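Local coordinates for protein putative adhesin (Bacteroides thetaiotaomicron, PDB 4QDG) that probably serves as a cell-surface adhesin or pilus anchor of the FimB/Mfa2 family, a lipoprotein of the outer membrane that also binds magnesium, at residues S269-F272 and L273-S277. Numbering follows the deposited sequence.
Sequences SQEF and LDRES. With MG (magnesium ion), chain D.
Glu271 and Arg275, one helical turn apart, form a salt bridge side by side. Glu271 OE2 takes Arg275 NE at 2.6 Å through its anti lone pair, in the guanidinium plane. A weak bond reaches the same oxygen from Arg275 NH2. Glu271 is extended, with CG anti to the backbone N (chi1 177°), which carries its carboxylate alongside the arginine. Gln270 also bonds four residues on: its NE2 reaches Asp274 OD1 at 3.0 Å, from above the carboxylate plane. The main-chain bonds from Leu273 N to Ser269 O (3.0 Å) and from Glu276 N to Phe272 O (3.1 Å) carry the helix to its C-terminal end. There the carbonyl oxygens Leu273 O and Glu276 O each bind magnesium at 2.2 Å. A water and Asn151 also bind the ion, so it ties the helix end to strand 140-159.

Three of these side chains have second partners. Arg225 forms a salt bridge with Asp274 OD1, Leu226 O accepts from Gln270 NE2, and Tyr27 makes a cation-pi contact with Arg275. Phe272 and Leu273 pack on helix 252-263, and beyond Ser277 the chain enters strand 278-285, which runs parallel to strand 140-159.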
ATOM      1  N   SER A 269     -13.344   0.244  -8.551  1.00 25.61           N
ATOM      2  CA  SER A 269     -12.062   0.903  -8.844  1.00 25.21           C
ATOM      3  C   SER A 269     -11.151   0.988  -7.604  1.00 30.57           C
ATOM      4  O   SER A 269      -9.979   0.599  -7.686  1.00 30.34           O
ATOM      5  CB  SER A 269     -12.288   2.282  -9.443  1.00 25.14           C
ATOM      6  OG  SER A 269     -12.725   2.112 -10.780  1.00 36.76           O
ATOM      7  N   GLN A 270     -11.697   1.427  -6.468  1.00 29.43           N
ATOM      8  CA  GLN A 270     -10.948   1.537  -5.204  1.00 29.67           C
ATOM      9  C   GLN A 270     -10.505   0.159  -4.692  1.00 30.67           C
ATOM     10  O   GLN A 270      -9.368   0.014  -4.242  1.00 28.91           O
ATOM     11  CB  GLN A 270     -11.744   2.296  -4.114  1.00 30.96           C
ATOM     12  CG  GLN A 270     -10.833   2.726  -2.950  1.00 34.56           C
ATOM     13  CD  GLN A 270      -9.587   3.469  -3.425  1.00 35.96           C
ATOM     14  OE1 GLN A 270      -9.668   4.509  -4.081  1.00 32.65           O
ATOM     15  NE2 GLN A 270      -8.413   2.912  -3.166  1.00 25.35           N
ATOM     16  N   GLU A 271     -11.383  -0.848  -4.801  1.00 27.87           N
ATOM     17  CA  GLU A 271     -11.098  -2.246  -4.406  1.00 27.01           C
ATOM     18  C   GLU A 271      -9.903  -2.795  -5.172  1.00 28.89           C
ATOM     19  O   GLU A 271      -9.056  -3.464  -4.583  1.00 29.18           O
ATOM     20  CB  GLU A 271     -12.322  -3.144  -4.625  1.00 28.56           C
ATOM     21  CG  GLU A 271     -12.066  -4.611  -4.301  1.00 36.48           C
ATOM     22  CD  GLU A 271     -13.279  -5.522  -4.283  1.00 51.76           C
ATOM     23  OE1 GLU A 271     -14.383  -5.058  -4.639  1.00 49.67           O
ATOM     24  OE2 GLU A 271     -13.126  -6.707  -3.916  1.00 47.81           O
ATOM     25  N   PHE A 272      -9.861  -2.540  -6.484  1.00 25.43           N
ATOM     26  CA  PHE A 272      -8.766  -2.917  -7.385  1.00 24.73           C
ATOM     27  C   PHE A 272      -7.472  -2.215  -6.929  1.00 27.08           C
ATOM     28  O   PHE A 272      -6.421  -2.870  -6.801  1.00 27.03           O
ATOM     29  CB  PHE A 272      -9.138  -2.529  -8.846  1.00 26.09           C
ATOM     30  CG  PHE A 272      -8.036  -2.693  -9.859  1.00 27.03           C
ATOM     31  CD1 PHE A 272      -7.668  -3.956 -10.312  1.00 30.34           C
ATOM     32  CD2 PHE A 272      -7.338  -1.584 -10.339  1.00 27.09           C
ATOM     33  CE1 PHE A 272      -6.627  -4.112 -11.239  1.00 30.93           C
ATOM     34  CE2 PHE A 272      -6.306  -1.740 -11.262  1.00 30.09           C
ATOM     35  CZ  PHE A 272      -5.968  -3.003 -11.715  1.00 29.55           C
ATOM     36  N   LEU A 273      -7.556  -0.898  -6.649  1.00 21.06           N
ATOM     37  CA  LEU A 273      -6.376  -0.141  -6.199  1.00 21.57           C
ATOM     38  C   LEU A 273      -5.895  -0.586  -4.818  1.00 25.49           C
ATOM     39  O   LEU A 273      -4.697  -0.453  -4.534  1.00 23.37           O
ATOM     40  CB  LEU A 273      -6.629   1.358  -6.192  1.00 22.21           C
ATOM     41  CG  LEU A 273      -6.946   2.002  -7.543  1.00 26.84           C
ATOM     42  CD1 LEU A 273      -7.520   3.399  -7.333  1.00 26.21           C
ATOM     43  CD2 LEU A 273      -5.693   2.028  -8.460  1.00 25.86           C
ATOM     44  N   ASP A 274      -6.821  -1.127  -3.965  1.00 22.94           N
ATOM     45  CA  ASP A 274      -6.436  -1.633  -2.644  1.00 23.56           C
ATOM     46  C   ASP A 274      -6.008  -3.087  -2.697  1.00 28.28           C
ATOM     47  O   ASP A 274      -5.009  -3.412  -2.072  1.00 29.41           O
ATOM     48  CB  ASP A 274      -7.545  -1.471  -1.600  1.00 26.05           C
ATOM     49  CG  ASP A 274      -8.019  -0.065  -1.357  1.00 32.98           C
ATOM     50  OD1 ASP A 274      -7.174   0.841  -1.328  1.00 34.60           O
ATOM     51  OD2 ASP A 274      -9.249   0.120  -1.128  1.00 37.20           O
ATOM     52  N   ARG A 275      -6.721  -3.958  -3.435  1.00 26.25           N
ATOM     53  CA  ARG A 275      -6.371  -5.396  -3.501  1.00 27.57           C
ATOM     54  C   ARG A 275      -5.004  -5.651  -4.159  1.00 29.28           C
ATOM     55  O   ARG A 275      -4.305  -6.562  -3.760  1.00 27.98           O
ATOM     56  CB  ARG A 275      -7.430  -6.214  -4.249  1.00 26.52           C
ATOM     57  CG  ARG A 275      -8.676  -6.486  -3.451  1.00 30.70           C
ATOM     58  CD  ARG A 275      -9.526  -7.507  -4.184  1.00 26.95           C
ATOM     59  NE  ARG A 275     -10.773  -7.760  -3.474  1.00 31.01           N
ATOM     60  CZ  ARG A 275     -10.934  -8.673  -2.513  1.00 39.78           C
ATOM     61  NH1 ARG A 275      -9.925  -9.470  -2.165  1.00 24.66           N
ATOM     62  NH2 ARG A 275     -12.109  -8.812  -1.914  1.00 31.80           N
ATOM     63  N   GLU A 276      -4.666  -4.883  -5.179  1.00 25.15           N
ATOM     64  CA  GLU A 276      -3.397  -5.043  -5.850  1.00 25.31           C
ATOM     65  C   GLU A 276      -2.363  -4.120  -5.222  1.00 27.81           C
ATOM     66  O   GLU A 276      -2.606  -2.924  -5.094  1.00 29.16           O
ATOM     67  CB  GLU A 276      -3.507  -4.796  -7.369  1.00 27.02           C
ATOM     68  CG  GLU A 276      -2.203  -5.094  -8.107  1.00 31.38           C
ATOM     69  CD  GLU A 276      -1.713  -6.517  -7.936  1.00 46.93           C
ATOM     70  OE1 GLU A 276      -2.141  -7.388  -8.730  1.00 37.65           O
ATOM     71  OE2 GLU A 276      -0.921  -6.766  -6.996  1.00 42.71           O
ATOM     72  N   SER A 277      -1.225  -4.675  -4.806  1.00 23.48           N
ATOM     73  CA  SER A 277      -0.158  -3.884  -4.177  1.00 24.37           C
ATOM     74  C   SER A 277       1.191  -3.995  -4.938  1.00 26.99           C
ATOM     75  O   SER A 277       2.145  -3.289  -4.611  1.00 27.45           O
ATOM     76  CB  SER A 277       0.021  -4.320  -2.725  1.00 28.69           C
ATOM     77  OG  SER A 277       0.453  -5.673  -2.665  1.00 39.55           O
TER
HETATM   78 MG    MG D 402      -2.862  -1.302  -3.601  1.00 29.32          MG
HETATM   79  O   HOH W   1      -2.288  -1.760  -1.572  1.00 19.08           O